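Local coordinates for cyclic UMP-AMP synthase (PDB 6E0K), which makes the 3',3'-cyclic UMP-AMP second messenger from UTP and ATP, signalling phage infection to CBASS effectors that cause abortive cell death, at residues L209-F214 / E265-E270; E216-N221 / S248-Q253; G204-L209 / A272-R277; N51-R56 / M192-R197; T198-Q203 / R277-L282. All coordinates share one frame; numbering follows the deposited sequence.

Contact 1: L209-F214 / E265-E270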
# COMPACT_ATOMS: atom_id res chain seq x y z
N LEU A 209 15.43 3.15 4.30
CA LEU A 209 15.47 4.58 4.05
C LEU A 209 14.09 5.16 3.76
O LEU A 209 13.74 6.24 4.23
CB LEU A 209 16.43 4.87 2.89
CG LEU A 209 16.58 6.33 2.47
CD1 LEU A 209 17.16 7.15 3.61
CD2 LEU A 209 17.48 6.37 1.27
N ALA A 210 13.27 4.44 2.98
CA ALA A 210 11.91 4.92 2.79
C ALA A 210 11.02 3.78 2.32
O ALA A 210 10.83 3.59 1.11
CB ALA A 210 11.86 6.08 1.79
N PRO A 211 10.46 3.01 3.25
CA PRO A 211 9.57 1.91 2.85
C PRO A 211 8.45 2.42 1.96
O PRO A 211 7.90 3.50 2.18
CB PRO A 211 9.03 1.39 4.19
CG PRO A 211 10.06 1.83 5.21
CD PRO A 211 10.57 3.15 4.71
N SER A 212 8.11 1.62 0.94
CA SER A 212 7.29 2.12 -0.17
C SER A 212 5.96 2.70 0.31
O SER A 212 5.56 3.79 -0.11
CB SER A 212 7.03 1.00 -1.17
OG SER A 212 8.23 0.64 -1.84
N TYR A 213 5.25 1.98 1.17
CA TYR A 213 3.95 2.47 1.59
C TYR A 213 4.08 3.80 2.34
O TYR A 213 3.32 4.74 2.08
CB TYR A 213 3.26 1.41 2.45
CG TYR A 213 1.99 1.88 3.10
CD1 TYR A 213 0.81 1.96 2.37
CD2 TYR A 213 1.96 2.23 4.45
CE1 TYR A 213 -0.37 2.37 2.97
CE2 TYR A 213 0.78 2.66 5.06
CZ TYR A 213 -0.38 2.73 4.30
OH TYR A 213 -1.57 3.13 4.88
N PHE A 214 5.04 3.89 3.26
CA PHE A 214 5.24 5.13 4.01
C PHE A 214 5.65 6.27 3.08
O PHE A 214 5.25 7.43 3.29
CB PHE A 214 6.31 4.94 5.09
CG PHE A 214 5.90 4.02 6.21
CD1 PHE A 214 4.57 3.87 6.56
CD2 PHE A 214 6.86 3.31 6.91
CE1 PHE A 214 4.20 3.03 7.60
CE2 PHE A 214 6.51 2.46 7.94
CZ PHE A 214 5.18 2.32 8.29
N GLU A 265 2.92 -0.16 12.63
CA GLU A 265 2.10 0.19 11.48
C GLU A 265 2.34 1.63 11.01
O GLU A 265 1.92 1.99 9.91
CB GLU A 265 0.62 0.00 11.83
CG GLU A 265 0.19 -1.44 12.11
CD GLU A 265 0.77 -2.01 13.40
OE1 GLU A 265 0.99 -1.23 14.36
OE2 GLU A 265 1.01 -3.24 13.46
N GLN A 266 2.99 2.45 11.82
CA GLN A 266 3.23 3.84 11.51
C GLN A 266 4.72 4.08 11.31
O GLN A 266 5.56 3.29 11.75
CB GLN A 266 2.70 4.73 12.64
CG GLN A 266 1.23 4.47 12.91
CD GLN A 266 0.77 5.09 14.19
OE1 GLN A 266 1.30 4.79 15.27
NE2 GLN A 266 -0.21 5.97 14.10
N TRP A 267 5.02 5.18 10.64
CA TRP A 267 6.40 5.60 10.43
C TRP A 267 6.82 6.48 11.60
O TRP A 267 6.11 6.61 12.60
CB TRP A 267 6.52 6.33 9.09
CG TRP A 267 7.85 6.19 8.41
CD1 TRP A 267 8.85 5.31 8.73
CD2 TRP A 267 8.32 6.95 7.29
NE1 TRP A 267 9.91 5.47 7.87
CE2 TRP A 267 9.62 6.48 6.98
CE3 TRP A 267 7.77 7.98 6.52
CZ2 TRP A 267 10.37 7.00 5.92
CZ3 TRP A 267 8.52 8.50 5.47
CH2 TRP A 267 9.81 8.01 5.19
N SER A 268 7.98 7.11 11.50
CA SER A 268 8.39 8.09 12.49
C SER A 268 8.86 9.34 11.77
O SER A 268 9.38 9.28 10.66
CB SER A 268 9.49 7.54 13.41
OG SER A 268 10.77 7.57 12.80
N GLU A 269 8.61 10.49 12.40
CA GLU A 269 9.05 11.75 11.82
C GLU A 269 10.56 11.75 11.62
O GLU A 269 11.06 12.29 10.63
CB GLU A 269 8.65 12.93 12.69
CG GLU A 269 7.15 13.16 12.77
CD GLU A 269 6.83 14.45 13.47
OE1 GLU A 269 7.57 15.44 13.23
OE2 GLU A 269 5.88 14.48 14.27
N GLU A 270 11.30 11.14 12.55
CA GLU A 270 12.75 11.14 12.41
C GLU A 270 13.18 10.34 11.19
O GLU A 270 14.13 10.72 10.50
CB GLU A 270 13.39 10.59 13.68
CG GLU A 270 14.88 10.83 13.73
CD GLU A 270 15.25 12.31 13.85
OE1 GLU A 270 14.36 13.15 14.14
OE2 GLU A 270 16.44 12.64 13.64
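This is an aromatic contact, an offset stack of F214 on W267, in the helical part of a cGAS/DncV-like nucleotidyltransferase. It joins the first turn of helix 212-220 to the loop that leads into helix 269-285. F214 leaves the helix with CG beside the backbone N (chi1 -68°), which lays its ring over the indole. The ring centroid lies 4.5 Å from that of the indole five-membered ring, with the planes 18° apart. Each residue also sets its CB over the other's ring: W267 CB is 3.8 Å from the F214 centroid, and F214 CB is 3.9 Å from the centroid of the indole six-membered ring, so both are CH-pi contacts. Further out, P211, the N-cap residue of helix 212-220, brings CD within 4.0 Å of W267 NE1, and A210 CB reaches the benzo end. W267 is buried, and backbone hydrogen bonds to L259 and G261 hold its main chain in place. S268 caps helix 269-285 by bonding K271 N. The stack ties together two chain segments that each supply an ATP-binding residue, S212 and E265, consistent with a part in shaping that site. At the rims, carbonyl oxygens lie in the ring planes: L209 O is 3.8 Å from W267 CZ2, and E265 O is 3.4 Å from F214 CE1.

Contact 2: E216-N221 / S248-Q253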
# COMPACT_ATOMS: atom_id res chain seq x y z
N GLU A 216 4.80 6.63 -0.13
CA GLU A 216 3.58 7.07 -0.82
C GLU A 216 2.74 7.96 0.07
O GLU A 216 2.27 9.03 -0.35
CB GLU A 216 2.75 5.86 -1.28
CG GLU A 216 3.39 5.10 -2.42
CD GLU A 216 2.46 4.10 -3.11
OE1 GLU A 216 1.20 4.14 -2.95
OE2 GLU A 216 3.01 3.25 -3.82
N CYS A 217 2.55 7.55 1.33
CA CYS A 217 1.77 8.36 2.26
C CYS A 217 2.42 9.72 2.50
O CYS A 217 1.73 10.73 2.59
CB CYS A 217 1.58 7.62 3.59
SG CYS A 217 0.51 6.16 3.48
N LEU A 218 3.75 9.75 2.62
CA LEU A 218 4.44 11.02 2.82
C LEU A 218 4.18 11.97 1.66
O LEU A 218 3.82 13.13 1.86
CB LEU A 218 5.95 10.77 2.99
CG LEU A 218 6.79 12.01 3.29
CD1 LEU A 218 6.59 12.44 4.75
CD2 LEU A 218 8.27 11.75 3.00
N LEU A 219 4.32 11.46 0.44
CA LEU A 219 4.12 12.29 -0.74
C LEU A 219 2.66 12.68 -0.93
O LEU A 219 2.38 13.75 -1.49
CB LEU A 219 4.65 11.55 -1.98
CG LEU A 219 6.17 11.35 -1.92
CD1 LEU A 219 6.64 10.37 -3.01
CD2 LEU A 219 6.93 12.68 -2.03
N TYR A 220 1.73 11.84 -0.48
CA TYR A 220 0.32 12.18 -0.59
C TYR A 220 -0.00 13.48 0.12
O TYR A 220 -0.91 14.22 -0.29
CB TYR A 220 -0.53 11.04 -0.03
CG TYR A 220 -2.00 11.32 -0.16
CD1 TYR A 220 -2.65 11.14 -1.38
CD2 TYR A 220 -2.74 11.77 0.92
CE1 TYR A 220 -3.99 11.41 -1.52
CE2 TYR A 220 -4.09 12.05 0.78
CZ TYR A 220 -4.70 11.86 -0.43
OH TYR A 220 -6.04 12.13 -0.56
N ASN A 221 0.74 13.79 1.18
CA ASN A 221 0.47 14.99 1.97
C ASN A 221 1.02 16.27 1.35
O ASN A 221 0.71 17.36 1.86
CB ASN A 221 1.05 14.81 3.37
CG ASN A 221 0.16 13.95 4.23
OD1 ASN A 221 -0.74 14.47 4.88
ND2 ASN A 221 0.38 12.63 4.22
N SER A 248 3.60 16.31 11.80
CA SER A 248 3.00 15.56 12.90
C SER A 248 1.57 15.15 12.61
O SER A 248 1.13 14.09 13.09
CB SER A 248 3.07 16.39 14.19
OG SER A 248 2.21 17.52 14.14
N LYS A 249 0.83 15.93 11.83
CA LYS A 249 -0.56 15.62 11.54
C LYS A 249 -0.76 14.99 10.16
O LYS A 249 -1.89 14.94 9.67
CB LYS A 249 -1.45 16.86 11.65
CG LYS A 249 -1.40 17.59 12.99
CD LYS A 249 -2.48 18.67 13.04
CE LYS A 249 -2.43 19.48 14.32
NZ LYS A 249 -3.73 20.18 14.59
N PHE A 250 0.31 14.51 9.52
CA PHE A 250 0.14 13.85 8.23
C PHE A 250 -0.75 12.63 8.37
O PHE A 250 -0.66 11.87 9.35
CB PHE A 250 1.49 13.42 7.63
CG PHE A 250 2.23 14.53 6.91
CD1 PHE A 250 1.91 15.86 7.12
CD2 PHE A 250 3.24 14.21 6.01
CE1 PHE A 250 2.62 16.87 6.47
CE2 PHE A 250 3.93 15.20 5.35
CZ PHE A 250 3.62 16.53 5.57
N ARG A 251 -1.61 12.43 7.38
CA ARG A 251 -2.51 11.30 7.34
C ARG A 251 -2.06 10.38 6.22
O ARG A 251 -1.47 10.81 5.24
CB ARG A 251 -3.95 11.77 7.09
CG ARG A 251 -4.44 12.75 8.13
CD ARG A 251 -4.87 12.01 9.37
NE ARG A 251 -6.17 11.39 9.17
CZ ARG A 251 -6.73 10.54 10.02
NH1 ARG A 251 -6.11 10.20 11.14
NH2 ARG A 251 -7.93 10.03 9.74
N CYS A 252 -2.34 9.09 6.39
CA CYS A 252 -2.07 8.15 5.32
C CYS A 252 -2.95 8.45 4.12
O CYS A 252 -3.97 9.14 4.21
CB CYS A 252 -2.31 6.72 5.81
SG CYS A 252 -1.01 6.19 6.97
N GLN A 253 -2.52 7.92 2.97
CA GLN A 253 -3.26 8.14 1.73
C GLN A 253 -4.70 7.62 1.82
O GLN A 253 -5.58 8.15 1.14
CB GLN A 253 -2.51 7.49 0.57
CG GLN A 253 -3.13 7.68 -0.81
CD GLN A 253 -2.14 7.37 -1.92
OE1 GLN A 253 -1.11 8.03 -2.02
NE2 GLN A 253 -2.44 6.38 -2.73
O HOH W 1 -0.33 5.78 -4.62
O HOH W 2 -3.02 14.36 5.76
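N221 lies flat on F250, its amide plane 5° from the ring plane and its CB 3.5 Å from the ring centroid. Both amide hydrogens are in use. ND2 gives a 2.8 Å bond to R251 O, in the carbonyl plane, and another 2.8 Å bond back to C217 O, while OD1 weakly accepts from R251 N and shares a water with it. These grips fix the amide's rotation. One turn earlier C217 SG accepts a nearly straight bond from Q253 N (3.5 Å, 167°), and Q253 CG sits over one face of Y220, 4.0 Å from the centroid. Further out, L218 CD1 meets the edge of F250, W241 and L242 of helix 231-244 also touch that ring, and Y186 and H171 hold the amide of Q253. A water links Q253 NE2 to E216 OE1, and E216 OE2 bonds T53 OG1. The arrangement is that of an asparagine bonding back to a carbonyl of helix 212-220 and across to an extended loop, in the helical part of the enzyme beside the ATP-binding residues K194 and S48.

Contact 3: G204-L209 / A272-R277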
# COMPACT_ATOMS: atom_id res chain seq x y z
N GLY A 204 24.73 1.47 -0.46
CA GLY A 204 25.03 1.31 0.95
C GLY A 204 24.14 2.08 1.90
O GLY A 204 24.35 1.97 3.12
N ALA A 205 23.17 2.85 1.42
CA ALA A 205 22.26 3.58 2.30
C ALA A 205 21.36 2.61 3.08
O ALA A 205 21.22 1.44 2.70
CB ALA A 205 21.41 4.56 1.49
N PRO A 206 20.75 3.07 4.17
CA PRO A 206 19.98 2.15 5.02
C PRO A 206 18.86 1.45 4.25
O PRO A 206 18.16 2.07 3.45
CB PRO A 206 19.40 3.06 6.11
CG PRO A 206 20.37 4.20 6.19
CD PRO A 206 20.86 4.41 4.78
N GLN A 207 18.71 0.15 4.52
CA GLN A 207 17.68 -0.66 3.87
C GLN A 207 16.29 -0.05 4.04
O GLN A 207 15.45 -0.17 3.14
CB GLN A 207 17.67 -2.07 4.45
CG GLN A 207 18.40 -3.09 3.60
CD GLN A 207 17.72 -3.32 2.27
OE1 GLN A 207 16.51 -3.11 2.12
NE2 GLN A 207 18.49 -3.76 1.28
N ASP A 208 16.03 0.57 5.19
CA ASP A 208 14.72 1.13 5.48
C ASP A 208 14.67 2.64 5.27
O ASP A 208 13.93 3.34 5.96
CB ASP A 208 14.29 0.76 6.90
CG ASP A 208 15.24 1.28 7.97
OD1 ASP A 208 16.34 1.78 7.62
OD2 ASP A 208 14.90 1.17 9.16
N LEU A 209 15.43 3.15 4.30
CA LEU A 209 15.47 4.58 4.05
C LEU A 209 14.09 5.16 3.76
O LEU A 209 13.74 6.24 4.23
CB LEU A 209 16.43 4.87 2.89
CG LEU A 209 16.58 6.33 2.47
CD1 LEU A 209 17.16 7.15 3.61
CD2 LEU A 209 17.48 6.37 1.27
N ALA A 272 11.36 9.99 8.45
CA ALA A 272 11.01 10.85 7.32
C ALA A 272 12.06 11.94 7.12
O ALA A 272 12.46 12.22 5.99
CB ALA A 272 9.63 11.46 7.51
N ARG A 273 12.50 12.58 8.21
CA ARG A 273 13.55 13.59 8.09
C ARG A 273 14.84 13.00 7.55
O ARG A 273 15.58 13.67 6.82
CB ARG A 273 13.79 14.25 9.45
CG ARG A 273 12.57 14.91 10.02
CD ARG A 273 12.30 16.19 9.31
NE ARG A 273 11.27 16.97 9.99
CZ ARG A 273 10.51 17.87 9.39
NH1 ARG A 273 10.66 18.09 8.08
NH2 ARG A 273 9.59 18.53 10.08
N ARG A 274 15.16 11.77 7.94
CA ARG A 274 16.34 11.12 7.39
C ARG A 274 16.23 10.95 5.88
O ARG A 274 17.18 11.22 5.14
CB ARG A 274 16.57 9.77 8.07
CG ARG A 274 17.80 9.03 7.54
CD ARG A 274 18.05 7.70 8.24
NE ARG A 274 17.03 6.72 7.91
CZ ARG A 274 17.10 5.42 8.20
NH1 ARG A 274 18.17 4.93 8.83
NH2 ARG A 274 16.11 4.62 7.85
N PHE A 275 15.07 10.49 5.41
CA PHE A 275 14.87 10.38 3.97
C PHE A 275 15.10 11.72 3.28
O PHE A 275 15.75 11.78 2.23
CB PHE A 275 13.46 9.84 3.68
CG PHE A 275 12.98 10.07 2.27
CD1 PHE A 275 13.48 9.31 1.22
CD2 PHE A 275 12.05 11.05 2.00
CE1 PHE A 275 13.05 9.52 -0.08
CE2 PHE A 275 11.60 11.27 0.68
CZ PHE A 275 12.12 10.50 -0.35
N LEU A 276 14.61 12.81 3.87
CA LEU A 276 14.80 14.12 3.26
C LEU A 276 16.27 14.50 3.22
O LEU A 276 16.73 15.08 2.22
CB LEU A 276 14.00 15.18 4.00
CG LEU A 276 12.49 14.94 4.06
CD1 LEU A 276 11.85 16.04 4.91
CD2 LEU A 276 11.85 14.90 2.67
N ARG A 277 17.02 14.19 4.28
CA ARG A 277 18.47 14.44 4.27
C ARG A 277 19.16 13.66 3.16
O ARG A 277 20.06 14.19 2.48
CB ARG A 277 19.09 14.09 5.63
CG ARG A 277 18.80 15.09 6.72
CD ARG A 277 19.67 14.84 7.95
NE ARG A 277 19.46 13.54 8.58
CZ ARG A 277 18.54 13.29 9.51
NH1 ARG A 277 17.70 14.24 9.90
NH2 ARG A 277 18.46 12.08 10.05
O HOH W 3 17.94 2.27 9.76
O HOH W 4 14.57 6.95 6.68
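A type I turn, P206 to L209, rests on one flank of helix 269-285, and its two sides differ in character. The tight side is built of L209 on F275. L209 packs CD1 4.0 Å from F275 CA, with the L209 carbonyl O 3.7 Å from F275 CB, so backbone and side chain both press on the helix. P206 makes the step to the polar part, coming over one face of the R274 guanidinium with its CG 3.5 Å from NH1. The looser side is polar and watery. R274 runs extended until chi3 (69°) turns its guanidinium toward D208, where NH2 makes a 2.9 Å salt bridge to OD1. That bond leaves in the guanidinium plane but meets the carboxylate from above its plane, the two planes standing 72° apart, so this is a single-contact pair and not a flat two-pronged one. Water fills in around it: one molecule joins D208 OD1 to R274 NH1, and another joins R274 NE to L209 O. K271 NZ makes a salt bridge to OD2; with two cations beside it the carboxylate is probably kept ionised. Around this corner Y278 packs against P206 and L209, F193 of helix 186-202 meets the F275 ring, and L276 turns instead to helix 231-244.

Contact 4: N51-R56 / M192-R197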
# COMPACT_ATOMS: atom_id res chain seq x y z
N ASN A 51 -1.47 0.52 -7.58
CA ASN A 51 -1.39 1.97 -7.51
C ASN A 51 -0.46 2.55 -8.55
O ASN A 51 -0.21 3.76 -8.52
CB ASN A 51 -0.97 2.39 -6.10
CG ASN A 51 -2.11 2.22 -5.10
OD1 ASN A 51 -2.96 3.09 -4.96
ND2 ASN A 51 -2.15 1.06 -4.45
N SER A 52 0.01 1.72 -9.49
CA SER A 52 0.89 2.13 -10.57
C SER A 52 2.17 2.76 -10.05
O SER A 52 2.76 3.61 -10.71
CB SER A 52 0.21 3.10 -11.54
OG SER A 52 -0.95 2.52 -12.09
N THR A 53 2.64 2.34 -8.87
CA THR A 53 3.89 2.85 -8.34
C THR A 53 4.98 1.79 -8.30
O THR A 53 6.02 2.02 -7.68
CB THR A 53 3.68 3.43 -6.94
OG1 THR A 53 3.14 2.41 -6.09
CG2 THR A 53 2.71 4.59 -6.99
N ASN A 54 4.79 0.66 -8.98
CA ASN A 54 5.83 -0.36 -9.03
C ASN A 54 7.01 0.10 -9.87
O ASN A 54 6.84 0.61 -10.99
CB ASN A 54 5.26 -1.67 -9.58
CG ASN A 54 4.65 -1.51 -10.96
OD1 ASN A 54 3.66 -0.78 -11.13
ND2 ASN A 54 5.22 -2.19 -11.95
N ILE A 55 8.22 -0.04 -9.32
CA ILE A 55 9.43 0.33 -10.08
C ILE A 55 10.08 -0.88 -10.74
O ILE A 55 11.00 -0.70 -11.55
CB ILE A 55 10.45 1.08 -9.19
CG1 ILE A 55 10.86 0.23 -7.98
CG2 ILE A 55 9.87 2.43 -8.75
CD1 ILE A 55 12.01 0.83 -7.17
N ARG A 56 9.61 -2.09 -10.44
CA ARG A 56 10.04 -3.29 -11.15
C ARG A 56 8.81 -4.02 -11.68
O ARG A 56 7.67 -3.71 -11.31
CB ARG A 56 10.85 -4.23 -10.25
CG ARG A 56 12.04 -3.57 -9.56
CD ARG A 56 12.91 -4.59 -8.85
NE ARG A 56 13.33 -5.63 -9.79
CZ ARG A 56 14.42 -5.57 -10.54
NH1 ARG A 56 15.22 -4.52 -10.48
NH2 ARG A 56 14.71 -6.57 -11.36
N MET A 192 9.80 8.09 -9.13
CA MET A 192 11.09 8.78 -9.13
C MET A 192 11.75 8.71 -7.76
O MET A 192 12.92 8.35 -7.64
CB MET A 192 10.90 10.24 -9.55
CG MET A 192 12.20 11.04 -9.51
SD MET A 192 11.93 12.81 -9.70
CE MET A 192 11.12 13.21 -8.14
N PHE A 193 11.00 9.03 -6.70
CA PHE A 193 11.60 8.99 -5.37
C PHE A 193 11.90 7.56 -4.92
O PHE A 193 12.92 7.32 -4.26
CB PHE A 193 10.71 9.71 -4.37
CG PHE A 193 10.83 11.20 -4.43
CD1 PHE A 193 12.04 11.82 -4.14
CD2 PHE A 193 9.74 11.99 -4.76
CE1 PHE A 193 12.17 13.21 -4.20
CE2 PHE A 193 9.85 13.38 -4.80
CZ PHE A 193 11.08 13.99 -4.53
N LYS A 194 11.04 6.60 -5.26
CA LYS A 194 11.36 5.20 -4.97
C LYS A 194 12.66 4.77 -5.63
O LYS A 194 13.49 4.09 -5.01
CB LYS A 194 10.21 4.28 -5.42
CG LYS A 194 9.03 4.26 -4.49
CD LYS A 194 7.99 3.32 -5.08
CE LYS A 194 6.84 3.05 -4.17
NZ LYS A 194 6.17 1.82 -4.71
N ASN A 195 12.83 5.09 -6.91
CA ASN A 195 14.07 4.72 -7.59
C ASN A 195 15.27 5.50 -7.06
O ASN A 195 16.38 4.95 -7.00
CB ASN A 195 13.92 4.90 -9.09
CG ASN A 195 13.51 3.62 -9.81
OD1 ASN A 195 14.03 2.53 -9.53
ND2 ASN A 195 12.57 3.74 -10.73
N ALA A 196 15.08 6.76 -6.68
CA ALA A 196 16.17 7.50 -6.05
C ALA A 196 16.60 6.83 -4.75
O ALA A 196 17.79 6.63 -4.51
CB ALA A 196 15.74 8.95 -5.80
N ARG A 197 15.62 6.46 -3.92
CA ARG A 197 15.88 5.71 -2.69
C ARG A 197 16.64 4.42 -2.97
O ARG A 197 17.66 4.13 -2.34
CB ARG A 197 14.55 5.42 -2.00
CG ARG A 197 14.59 4.44 -0.84
CD ARG A 197 13.25 3.72 -0.73
NE ARG A 197 13.02 2.93 -1.93
CZ ARG A 197 11.91 2.27 -2.24
NH1 ARG A 197 10.83 2.27 -1.45
NH2 ARG A 197 11.88 1.60 -3.38
O HOH W 5 11.45 1.80 -12.68
O HOH W 6 13.78 -0.08 -10.44
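I55, K194 and N195 carry this contact. I55 points at helix 186-202 and splits its branches. CG2 lies 3.8 Å from K194 CB and 3.6 Å from N195 ND2, while CD1 reaches on to N195 OD1 (3.5 Å) and the edge of the R197 guanidinium. K194, extended beyond CG, runs the other way along the loop and delivers NZ to T53 O at 3.0 Å, from well above the carbonyl plane (56° out of it). T53 OG1 is a weak second acceptor, 3.4 Å from K194 NZ; its stronger partner is E216 OE2. The loop follows the short helix 47-50, which closes in a Schellman motif with S52 at positive phi; the segment belongs to the nucleotidyltransferase domain, and K194 and S48, both ATP-binding, come together here. E216 also forms a long, weak ion pair with K194. N195 meets I55 tip to tip, its ND2 bonded to W11 O. Two waters finish the edge: one bridges I55 O and N195 ND2, the other I55 O and N195 OD1.

Contact 5: T198-Q203 / R277-L282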
# COMPACT_ATOMS: atom_id res chain seq x y z
N THR A 198 16.15 3.62 -3.92
CA THR A 198 16.75 2.32 -4.20
C THR A 198 18.15 2.47 -4.79
O THR A 198 19.05 1.67 -4.48
CB THR A 198 15.82 1.53 -5.12
OG1 THR A 198 14.63 1.24 -4.39
CG2 THR A 198 16.46 0.22 -5.58
N TYR A 199 18.37 3.50 -5.61
CA TYR A 199 19.72 3.80 -6.08
C TYR A 199 20.68 4.01 -4.91
O TYR A 199 21.81 3.49 -4.93
CB TYR A 199 19.67 5.04 -6.99
CG TYR A 199 21.00 5.65 -7.34
CD1 TYR A 199 21.52 6.70 -6.60
CD2 TYR A 199 21.72 5.21 -8.43
CE1 TYR A 199 22.73 7.27 -6.91
CE2 TYR A 199 22.92 5.79 -8.76
CZ TYR A 199 23.42 6.81 -7.99
OH TYR A 199 24.63 7.39 -8.31
N LEU A 200 20.23 4.72 -3.87
CA LEU A 200 21.10 4.96 -2.72
C LEU A 200 21.29 3.70 -1.90
O LEU A 200 22.41 3.42 -1.44
CB LEU A 200 20.51 6.08 -1.86
CG LEU A 200 20.62 7.47 -2.47
CD1 LEU A 200 19.81 8.43 -1.62
CD2 LEU A 200 22.07 7.92 -2.52
N ILE A 201 20.22 2.91 -1.71
CA ILE A 201 20.35 1.66 -0.96
C ILE A 201 21.34 0.73 -1.64
O ILE A 201 22.13 0.04 -0.97
CB ILE A 201 18.97 0.99 -0.78
CG1 ILE A 201 18.05 1.86 0.08
CG2 ILE A 201 19.13 -0.38 -0.16
CD1 ILE A 201 16.60 1.35 0.13
N GLU A 202 21.33 0.70 -2.98
CA GLU A 202 22.28 -0.15 -3.70
C GLU A 202 23.71 0.27 -3.41
O GLU A 202 24.62 -0.57 -3.44
CB GLU A 202 22.01 -0.11 -5.21
CG GLU A 202 20.78 -0.91 -5.63
CD GLU A 202 20.27 -0.57 -7.03
OE1 GLU A 202 20.81 0.37 -7.67
OE2 GLU A 202 19.33 -1.24 -7.49
N GLN A 203 23.94 1.54 -3.08
CA GLN A 203 25.27 2.03 -2.78
C GLN A 203 25.62 1.96 -1.30
O GLN A 203 26.72 2.38 -0.93
CB GLN A 203 25.41 3.46 -3.27
CG GLN A 203 25.26 3.58 -4.74
CD GLN A 203 25.28 5.01 -5.19
OE1 GLN A 203 24.87 5.91 -4.44
NE2 GLN A 203 25.75 5.25 -6.40
N ARG A 277 17.02 14.19 4.28
CA ARG A 277 18.47 14.44 4.27
C ARG A 277 19.16 13.66 3.16
O ARG A 277 20.06 14.19 2.48
CB ARG A 277 19.09 14.09 5.63
CG ARG A 277 18.80 15.09 6.72
CD ARG A 277 19.67 14.84 7.95
NE ARG A 277 19.46 13.54 8.58
CZ ARG A 277 18.54 13.29 9.51
NH1 ARG A 277 17.70 14.24 9.90
NH2 ARG A 277 18.46 12.08 10.05
N TYR A 278 18.76 12.41 2.93
CA TYR A 278 19.41 11.63 1.89
C TYR A 278 19.06 12.16 0.50
O TYR A 278 19.90 12.17 -0.40
CB TYR A 278 19.04 10.14 2.02
CG TYR A 278 19.93 9.37 2.99
CD1 TYR A 278 19.77 9.51 4.37
CD2 TYR A 278 20.91 8.50 2.53
CE1 TYR A 278 20.57 8.80 5.26
CE2 TYR A 278 21.72 7.80 3.41
CZ TYR A 278 21.55 7.96 4.76
OH TYR A 278 22.35 7.26 5.66
N MET A 279 17.83 12.65 0.31
CA MET A 279 17.47 13.26 -0.96
C MET A 279 18.24 14.55 -1.19
O MET A 279 18.70 14.81 -2.31
CB MET A 279 15.97 13.51 -1.03
CG MET A 279 15.14 12.23 -1.07
SD MET A 279 15.47 11.15 -2.52
CE MET A 279 16.46 9.86 -1.76
N ASP A 280 18.38 15.37 -0.14
CA ASP A 280 19.21 16.57 -0.24
C ASP A 280 20.62 16.23 -0.68
O ASP A 280 21.19 16.87 -1.57
CB ASP A 280 19.26 17.27 1.12
CG ASP A 280 18.12 18.24 1.35
OD1 ASP A 280 17.49 18.71 0.39
OD2 ASP A 280 17.89 18.57 2.54
N ASP A 281 21.24 15.24 -0.01
CA ASP A 281 22.63 14.89 -0.30
C ASP A 281 22.77 14.35 -1.72
O ASP A 281 23.75 14.65 -2.40
CB ASP A 281 23.15 13.84 0.68
CG ASP A 281 23.39 14.37 2.07
OD1 ASP A 281 23.48 15.61 2.25
OD2 ASP A 281 23.50 13.53 2.98
N LEU A 282 21.81 13.53 -2.15
CA LEU A 282 21.83 13.01 -3.52
C LEU A 282 21.82 14.15 -4.53
O LEU A 282 22.62 14.18 -5.48
CB LEU A 282 20.61 12.10 -3.73
CG LEU A 282 20.33 11.62 -5.14
CD1 LEU A 282 21.43 10.64 -5.57
CD2 LEU A 282 18.97 10.93 -5.14
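L200 is the bump here, pushed from helix 186-202 into a shallow hollow on helix 269-285. The two helices cross almost at right angles (84°), with the axes of the short segments 11.4 Å apart, so the touch is confined to a small patch. With CG beside the backbone N (chi1 -72°), L200 sends CD1 into the dip between Y278 and M279: 3.6 Å from M279 CE, 4.1 Å from Y278 CB, and at the edge of the Y278 ring. Its other methyl, CD2, settles 4.1 Å from L282 CD1. M279 starts out pointing away, but bends at chi2 and chi3 bring its CE back under the leucine. L282 is a smaller bump in return, its CD1 lying 3.9 Å from Y199 CE1, against a ring that W11 meets as well. A196 and F193, one and two turns back along helix 186-202, continue the packing on M279. Methyl and ring carbons make most of the side-chain touches; the two segments share no hydrogen bond or salt bridge, so the crossing rests on shape and apolar burial.

Overall arrangement
Contact 4 comes first along the chain, tying the nucleotidyltransferase domain loop to helix 186-202. The other four then form a set of enclosing loops: contact 5 outermost, then contact 3, contact 1, and contact 2 innermost. Helix 269-285 serves contacts 1, 3 and 5, helix 212-220 serves contacts 1 and 2, and helix 186-202 serves contacts 4 and 5. Centres of contacts 3 and 5 lie about 7 Å apart, whereas contacts 2 and 5, centres about 21 Å apart, do not touch. E216 of contact 2 bonds T53 and forms a long, weak ion pair with K194 of contact 4, and R197 of contact 4 bonds A210 and S212 of contact 1, which connects the helical packing to the ATP-binding residues K194 and S212.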